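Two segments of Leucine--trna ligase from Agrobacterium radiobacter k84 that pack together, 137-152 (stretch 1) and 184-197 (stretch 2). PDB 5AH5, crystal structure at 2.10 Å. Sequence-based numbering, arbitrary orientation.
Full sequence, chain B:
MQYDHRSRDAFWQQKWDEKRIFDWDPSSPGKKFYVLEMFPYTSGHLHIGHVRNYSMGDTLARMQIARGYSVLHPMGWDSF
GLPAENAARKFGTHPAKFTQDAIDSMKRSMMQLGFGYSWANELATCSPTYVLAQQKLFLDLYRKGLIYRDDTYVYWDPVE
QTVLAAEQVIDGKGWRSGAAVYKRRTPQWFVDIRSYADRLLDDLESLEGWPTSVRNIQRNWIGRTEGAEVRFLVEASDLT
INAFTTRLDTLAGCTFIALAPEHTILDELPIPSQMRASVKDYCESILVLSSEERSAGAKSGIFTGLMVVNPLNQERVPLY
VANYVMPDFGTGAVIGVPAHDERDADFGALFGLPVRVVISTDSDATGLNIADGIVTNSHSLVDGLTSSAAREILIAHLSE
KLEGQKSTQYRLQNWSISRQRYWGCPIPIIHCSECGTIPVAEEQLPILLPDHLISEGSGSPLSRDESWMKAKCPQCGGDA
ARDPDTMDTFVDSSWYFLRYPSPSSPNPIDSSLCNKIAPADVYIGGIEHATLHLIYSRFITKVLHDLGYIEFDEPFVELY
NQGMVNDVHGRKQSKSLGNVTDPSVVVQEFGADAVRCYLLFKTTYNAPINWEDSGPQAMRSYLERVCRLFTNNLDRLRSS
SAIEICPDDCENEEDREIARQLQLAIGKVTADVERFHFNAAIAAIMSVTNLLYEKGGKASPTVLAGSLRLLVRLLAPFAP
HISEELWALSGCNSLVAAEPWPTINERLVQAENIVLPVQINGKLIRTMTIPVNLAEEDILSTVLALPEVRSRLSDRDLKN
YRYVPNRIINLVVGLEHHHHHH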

# COMPACT_ATOMS: atom_id res chain seq x y z
N LEU B 137 20.56 3.85 -11.46
CA LEU B 137 19.32 4.62 -11.59
C LEU B 137 19.52 6.05 -11.08
O LEU B 137 19.06 7.00 -11.69
CB LEU B 137 18.17 3.96 -10.83
CG LEU B 137 17.51 2.72 -11.41
CD1 LEU B 137 16.27 2.47 -10.56
CD2 LEU B 137 17.13 2.91 -12.86
N PHE B 138 20.23 6.21 -9.95
CA PHE B 138 20.45 7.57 -9.41
C PHE B 138 21.17 8.42 -10.45
O PHE B 138 20.78 9.57 -10.69
CB PHE B 138 21.22 7.49 -8.13
CG PHE B 138 21.55 8.82 -7.52
CD1 PHE B 138 22.58 9.63 -8.04
CD2 PHE B 138 20.90 9.25 -6.36
CE1 PHE B 138 22.87 10.86 -7.45
CE2 PHE B 138 21.23 10.45 -5.76
CZ PHE B 138 22.20 11.26 -6.32
N LEU B 139 22.21 7.84 -11.07
CA LEU B 139 23.02 8.62 -12.05
C LEU B 139 22.25 8.95 -13.31
O LEU B 139 22.40 10.05 -13.87
CB LEU B 139 24.34 7.92 -12.36
CG LEU B 139 25.28 7.95 -11.15
CD1 LEU B 139 26.53 7.13 -11.42
CD2 LEU B 139 25.66 9.38 -10.76
N ASP B 140 21.39 8.03 -13.73
CA ASP B 140 20.45 8.35 -14.85
C ASP B 140 19.52 9.51 -14.52
O ASP B 140 19.44 10.52 -15.26
CB ASP B 140 19.75 7.10 -15.35
CG ASP B 140 19.11 7.27 -16.72
OD1 ASP B 140 19.54 8.13 -17.52
OD2 ASP B 140 18.13 6.53 -16.99
N LEU B 141 18.90 9.47 -13.35
CA LEU B 141 18.01 10.57 -12.95
C LEU B 141 18.78 11.88 -12.76
O LEU B 141 18.24 12.97 -13.04
CB LEU B 141 17.22 10.22 -11.68
CG LEU B 141 15.91 9.42 -11.93
CD1 LEU B 141 16.08 8.02 -12.51
CD2 LEU B 141 15.18 9.34 -10.60
N TYR B 142 20.01 11.78 -12.24
CA TYR B 142 20.90 12.94 -12.15
C TYR B 142 21.24 13.53 -13.52
O TYR B 142 21.04 14.71 -13.73
CB TYR B 142 22.18 12.59 -11.38
CG TYR B 142 23.18 13.74 -11.27
CD1 TYR B 142 22.85 14.95 -10.64
CD2 TYR B 142 24.45 13.60 -11.80
CE1 TYR B 142 23.78 16.00 -10.56
CE2 TYR B 142 25.38 14.62 -11.72
CZ TYR B 142 25.04 15.81 -11.11
OH TYR B 142 26.01 16.74 -11.06
N ARG B 143 21.73 12.72 -14.47
CA ARG B 143 21.93 13.22 -15.87
C ARG B 143 20.71 13.86 -16.54
O ARG B 143 20.86 14.81 -17.27
CB ARG B 143 22.44 12.12 -16.80
CG ARG B 143 23.84 11.65 -16.44
CD ARG B 143 24.57 10.89 -17.54
NE ARG B 143 25.97 10.69 -17.15
CZ ARG B 143 26.95 11.62 -17.19
NH1 ARG B 143 26.71 12.87 -17.63
NH2 ARG B 143 28.18 11.31 -16.79
N LYS B 144 19.51 13.35 -16.28
CA LYS B 144 18.31 13.91 -16.92
C LYS B 144 17.68 15.04 -16.12
O LYS B 144 16.59 15.48 -16.46
CB LYS B 144 17.24 12.83 -17.16
CG LYS B 144 17.74 11.57 -17.86
CD LYS B 144 17.99 11.74 -19.34
CE LYS B 144 19.11 10.83 -19.84
NZ LYS B 144 18.72 9.39 -19.83
N GLY B 145 18.32 15.51 -15.05
CA GLY B 145 17.78 16.62 -14.28
C GLY B 145 16.68 16.29 -13.28
O GLY B 145 16.20 17.18 -12.64
N LEU B 146 16.30 15.02 -13.11
CA LEU B 146 15.27 14.66 -12.12
C LEU B 146 15.82 14.68 -10.71
O LEU B 146 15.12 15.04 -9.78
CB LEU B 146 14.65 13.31 -12.46
CG LEU B 146 13.83 13.48 -13.74
CD1 LEU B 146 13.94 12.26 -14.63
CD2 LEU B 146 12.40 13.83 -13.40
N ILE B 147 17.11 14.34 -10.55
CA ILE B 147 17.79 14.47 -9.28
C ILE B 147 18.75 15.64 -9.39
O ILE B 147 19.52 15.75 -10.38
CB ILE B 147 18.52 13.18 -8.85
CG1 ILE B 147 17.50 12.13 -8.37
CG2 ILE B 147 19.54 13.48 -7.72
CD1 ILE B 147 18.07 10.75 -8.13
N TYR B 148 18.75 16.46 -8.34
CA TYR B 148 19.57 17.64 -8.26
C TYR B 148 20.00 18.01 -6.84
O TYR B 148 19.40 17.58 -5.83
CB TYR B 148 18.80 18.77 -8.92
CG TYR B 148 17.58 19.21 -8.13
CD1 TYR B 148 17.70 20.19 -7.16
CD2 TYR B 148 16.31 18.66 -8.35
CE1 TYR B 148 16.64 20.63 -6.43
CE2 TYR B 148 15.23 19.08 -7.59
CZ TYR B 148 15.40 20.09 -6.64
OH TYR B 148 14.40 20.59 -5.84
N ARG B 149 21.04 18.82 -6.76
CA ARG B 149 21.60 19.28 -5.50
C ARG B 149 21.20 20.68 -5.29
O ARG B 149 21.23 21.45 -6.21
CB ARG B 149 23.12 19.19 -5.51
CG ARG B 149 23.70 19.11 -4.10
CD ARG B 149 25.05 18.43 -4.08
NE ARG B 149 25.68 18.50 -2.76
CZ ARG B 149 26.54 19.44 -2.38
NH1 ARG B 149 26.89 20.45 -3.19
NH2 ARG B 149 27.05 19.37 -1.16
N ASP B 150 20.82 21.04 -4.06
CA ASP B 150 20.42 22.40 -3.80
C ASP B 150 20.73 22.75 -2.38
O ASP B 150 20.76 21.89 -1.51
CB ASP B 150 18.92 22.53 -4.07
CG ASP B 150 18.41 23.99 -4.07
OD1 ASP B 150 19.16 24.93 -4.38
OD2 ASP B 150 17.22 24.19 -3.77
N ASP B 151 20.96 24.04 -2.15
CA ASP B 151 21.32 24.59 -0.83
C ASP B 151 20.12 25.39 -0.38
O ASP B 151 20.00 26.59 -0.68
CB ASP B 151 22.57 25.48 -0.92
CG ASP B 151 23.18 25.87 0.45
OD1 ASP B 151 22.56 25.69 1.53
OD2 ASP B 151 24.34 26.35 0.45
N THR B 152 19.22 24.71 0.35
CA THR B 152 17.94 25.30 0.74
C THR B 152 17.42 24.68 2.01
O THR B 152 18.09 23.83 2.64
CB THR B 152 16.88 25.14 -0.38
OG1 THR B 152 15.65 25.75 0.03
CG2 THR B 152 16.63 23.66 -0.72
N ARG B 184 16.85 23.50 8.73
CA ARG B 184 18.17 24.09 8.42
C ARG B 184 18.27 24.27 6.94
O ARG B 184 17.68 23.48 6.19
CB ARG B 184 19.30 23.15 8.73
CG ARG B 184 19.45 22.64 10.13
CD ARG B 184 20.51 21.54 10.07
NE ARG B 184 21.19 21.35 11.35
CZ ARG B 184 22.33 20.70 11.52
NH1 ARG B 184 22.97 20.13 10.49
NH2 ARG B 184 22.85 20.63 12.75
N ARG B 185 19.10 25.24 6.54
CA ARG B 185 19.57 25.42 5.16
C ARG B 185 20.93 24.70 5.00
O ARG B 185 21.81 24.84 5.84
CB ARG B 185 19.71 26.92 4.89
CG ARG B 185 19.79 27.35 3.44
CD ARG B 185 19.62 28.87 3.35
NE ARG B 185 19.70 29.38 1.99
CZ ARG B 185 20.83 29.54 1.30
NH1 ARG B 185 22.02 29.21 1.82
NH2 ARG B 185 20.79 30.02 0.06
N THR B 186 21.08 23.89 3.95
CA THR B 186 22.22 22.97 3.79
C THR B 186 22.19 22.43 2.37
O THR B 186 21.09 22.26 1.83
CB THR B 186 22.10 21.64 4.62
OG1 THR B 186 21.46 21.84 5.87
CG2 THR B 186 23.43 21.02 4.85
N PRO B 187 23.35 22.09 1.80
CA PRO B 187 23.30 21.49 0.45
C PRO B 187 22.90 20.02 0.54
O PRO B 187 23.51 19.25 1.32
CB PRO B 187 24.74 21.66 -0.09
CG PRO B 187 25.46 22.52 0.89
CD PRO B 187 24.72 22.44 2.21
N GLN B 188 21.85 19.66 -0.20
CA GLN B 188 21.28 18.33 -0.07
C GLN B 188 20.82 17.87 -1.44
O GLN B 188 20.70 18.69 -2.39
CB GLN B 188 20.10 18.35 0.89
CG GLN B 188 20.44 18.68 2.32
CD GLN B 188 21.20 17.60 3.05
OE1 GLN B 188 21.00 16.39 2.88
NE2 GLN B 188 22.10 18.04 3.90
N TRP B 189 20.59 16.55 -1.53
CA TRP B 189 20.06 15.95 -2.74
C TRP B 189 18.54 15.85 -2.64
O TRP B 189 17.97 15.58 -1.55
CB TRP B 189 20.69 14.57 -3.01
CG TRP B 189 22.14 14.69 -3.35
CD1 TRP B 189 23.17 14.57 -2.48
CD2 TRP B 189 22.72 14.94 -4.63
NE1 TRP B 189 24.35 14.73 -3.13
CE2 TRP B 189 24.11 14.96 -4.46
CE3 TRP B 189 22.19 15.16 -5.91
CZ2 TRP B 189 25.00 15.18 -5.52
CZ3 TRP B 189 23.02 15.37 -6.95
CH2 TRP B 189 24.45 15.40 -6.76
N PHE B 190 17.91 16.05 -3.81
CA PHE B 190 16.47 16.11 -3.98
C PHE B 190 16.07 15.39 -5.26
O PHE B 190 16.90 15.26 -6.21
CB PHE B 190 16.05 17.56 -4.18
CG PHE B 190 16.27 18.40 -2.99
CD1 PHE B 190 15.33 18.49 -2.00
CD2 PHE B 190 17.46 19.12 -2.86
CE1 PHE B 190 15.56 19.30 -0.88
CE2 PHE B 190 17.68 19.91 -1.78
CZ PHE B 190 16.73 20.01 -0.78
N VAL B 191 14.81 14.95 -5.31
CA VAL B 191 14.18 14.56 -6.57
C VAL B 191 13.01 15.50 -6.86
O VAL B 191 12.23 15.83 -5.97
CB VAL B 191 13.65 13.13 -6.59
CG1 VAL B 191 13.64 12.62 -8.02
CG2 VAL B 191 14.46 12.21 -5.69
N ASP B 192 12.91 15.92 -8.12
CA ASP B 192 11.90 16.90 -8.53
C ASP B 192 10.52 16.25 -8.71
O ASP B 192 10.03 16.10 -9.80
CB ASP B 192 12.35 17.56 -9.83
CG ASP B 192 11.50 18.76 -10.21
OD1 ASP B 192 10.58 19.16 -9.46
OD2 ASP B 192 11.76 19.29 -11.29
N ILE B 193 9.92 15.82 -7.62
CA ILE B 193 8.54 15.30 -7.61
C ILE B 193 7.46 16.37 -7.94
O ILE B 193 6.40 16.05 -8.51
CB ILE B 193 8.28 14.59 -6.27
CG1 ILE B 193 7.04 13.67 -6.33
CG2 ILE B 193 8.20 15.59 -5.13
CD1 ILE B 193 6.91 12.86 -5.06
N ARG B 194 7.74 17.63 -7.60
CA ARG B 194 6.83 18.74 -7.95
C ARG B 194 6.50 18.79 -9.43
O ARG B 194 5.36 19.05 -9.77
CB ARG B 194 7.32 20.10 -7.43
CG ARG B 194 7.09 20.29 -5.94
CD ARG B 194 7.77 21.53 -5.36
NE ARG B 194 7.14 22.73 -5.87
CZ ARG B 194 6.04 23.32 -5.39
NH1 ARG B 194 5.40 22.88 -4.32
NH2 ARG B 194 5.59 24.41 -5.99
N SER B 195 7.45 18.48 -10.29
CA SER B 195 7.23 18.55 -11.73
C SER B 195 6.29 17.44 -12.24
O SER B 195 5.80 17.51 -13.35
CB SER B 195 8.58 18.50 -12.49
OG SER B 195 9.25 17.24 -12.29
N TYR B 196 6.12 16.40 -11.43
CA TYR B 196 5.17 15.34 -11.70
C TYR B 196 3.88 15.47 -10.90
O TYR B 196 3.02 14.60 -10.99
CB TYR B 196 5.79 13.99 -11.37
CG TYR B 196 6.72 13.52 -12.44
CD1 TYR B 196 7.90 14.23 -12.73
CD2 TYR B 196 6.43 12.38 -13.18
CE1 TYR B 196 8.75 13.80 -13.73
CE2 TYR B 196 7.28 11.95 -14.16
CZ TYR B 196 8.45 12.66 -14.43
OH TYR B 196 9.28 12.20 -15.42
N ALA B 197 3.72 16.53 -10.14
CA ALA B 197 2.63 16.61 -9.18
C ALA B 197 1.25 16.62 -9.84
O ALA B 197 0.30 16.06 -9.28
CB ALA B 197 2.78 17.83 -8.29
O HOH W 1 24.52 17.47 -0.70

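Trp189 is the apolar centre of the contact. It has the largest area covered by the other stretch. Phe138 and Arg149 lie over opposite faces of its ring. Phe138 comes from the helix and points its ring edge at the indole face, with Phe138 CZ 3.9 Å from Trp189 CE3. The planes stand at 68°. On the other face lies the aliphatic part of Arg149. Arg149 CD sits 3.9 Å from the centroid of the six-membered ring of Trp189, a CH-pi contact. The edge of Trp189 in turn meets the face of Tyr142 in an offset edge-to-face pair, and Tyr142 CD1 is 3.7 Å from Trp189 CZ3. Ile147 CG2 adds a contact of 3.6 Å to Trp189 CE3. The helix axis crosses strand 184-191 at 81°, and both Phe138 and Tyr142, one helical turn apart, reach the indole.

Ile147 and Val191 continue this face of the sheet. Ile147 CG1 lies 3.9 Å from Val191 CG1.

The other face carries Tyr148 and Phe190. Their rings are near parallel but slid apart, so they barely overlap. The closer contact is made by Phe190 CB, which lies over the face of the Tyr148 ring, 3.6 Å from Tyr148 CZ. Thr152 CG2 packs 3.7 Å from Phe190 CZ. Beyond the strand, Leu146 CD2 meets Tyr196 CE1 at 3.7 Å.

The backbones join these side chains as an antiparallel pair. Tyr148 and Phe190 bond both ways: Tyr148 N to Phe190 O at 3.1 Å, and Phe190 N to Tyr148 O at 2.9 Å. Asp150 and Gln188 do the same, with Asp150 N to Gln188 O at 2.9 Å and Gln188 N to Asp150 O at 2.8 Å. Asp192 N donates to Leu146 O at 2.9 Å, beyond the end of strand 184-191. At the other end the pairing loosens. Thr186 N to Thr152 O is 3.3 Å, and the bond from Thr152 N to Thr186 O, at 3.4 Å, is weak. Pro187 has no amide hydrogen to donate, but it faces Asp151 in a non-hydrogen-bonded pair, so the ladder loses no bond there.

The polar edge is formed by Arg149, Asp151 and Arg185. Pro187 CB lies over one face of the Arg149 guanidinium, 3.4 Å from Arg149 NH2. A water accepts from Arg149 NE at 2.6 Å and donates weakly to Pro187 O at 2.9 Å, bridging the strands. Asp151 OD1 and Arg185 NH1 form a salt bridge at 3.6 Å. The oxygen lies well out of the guanidinium plane, so the attraction is between charges only.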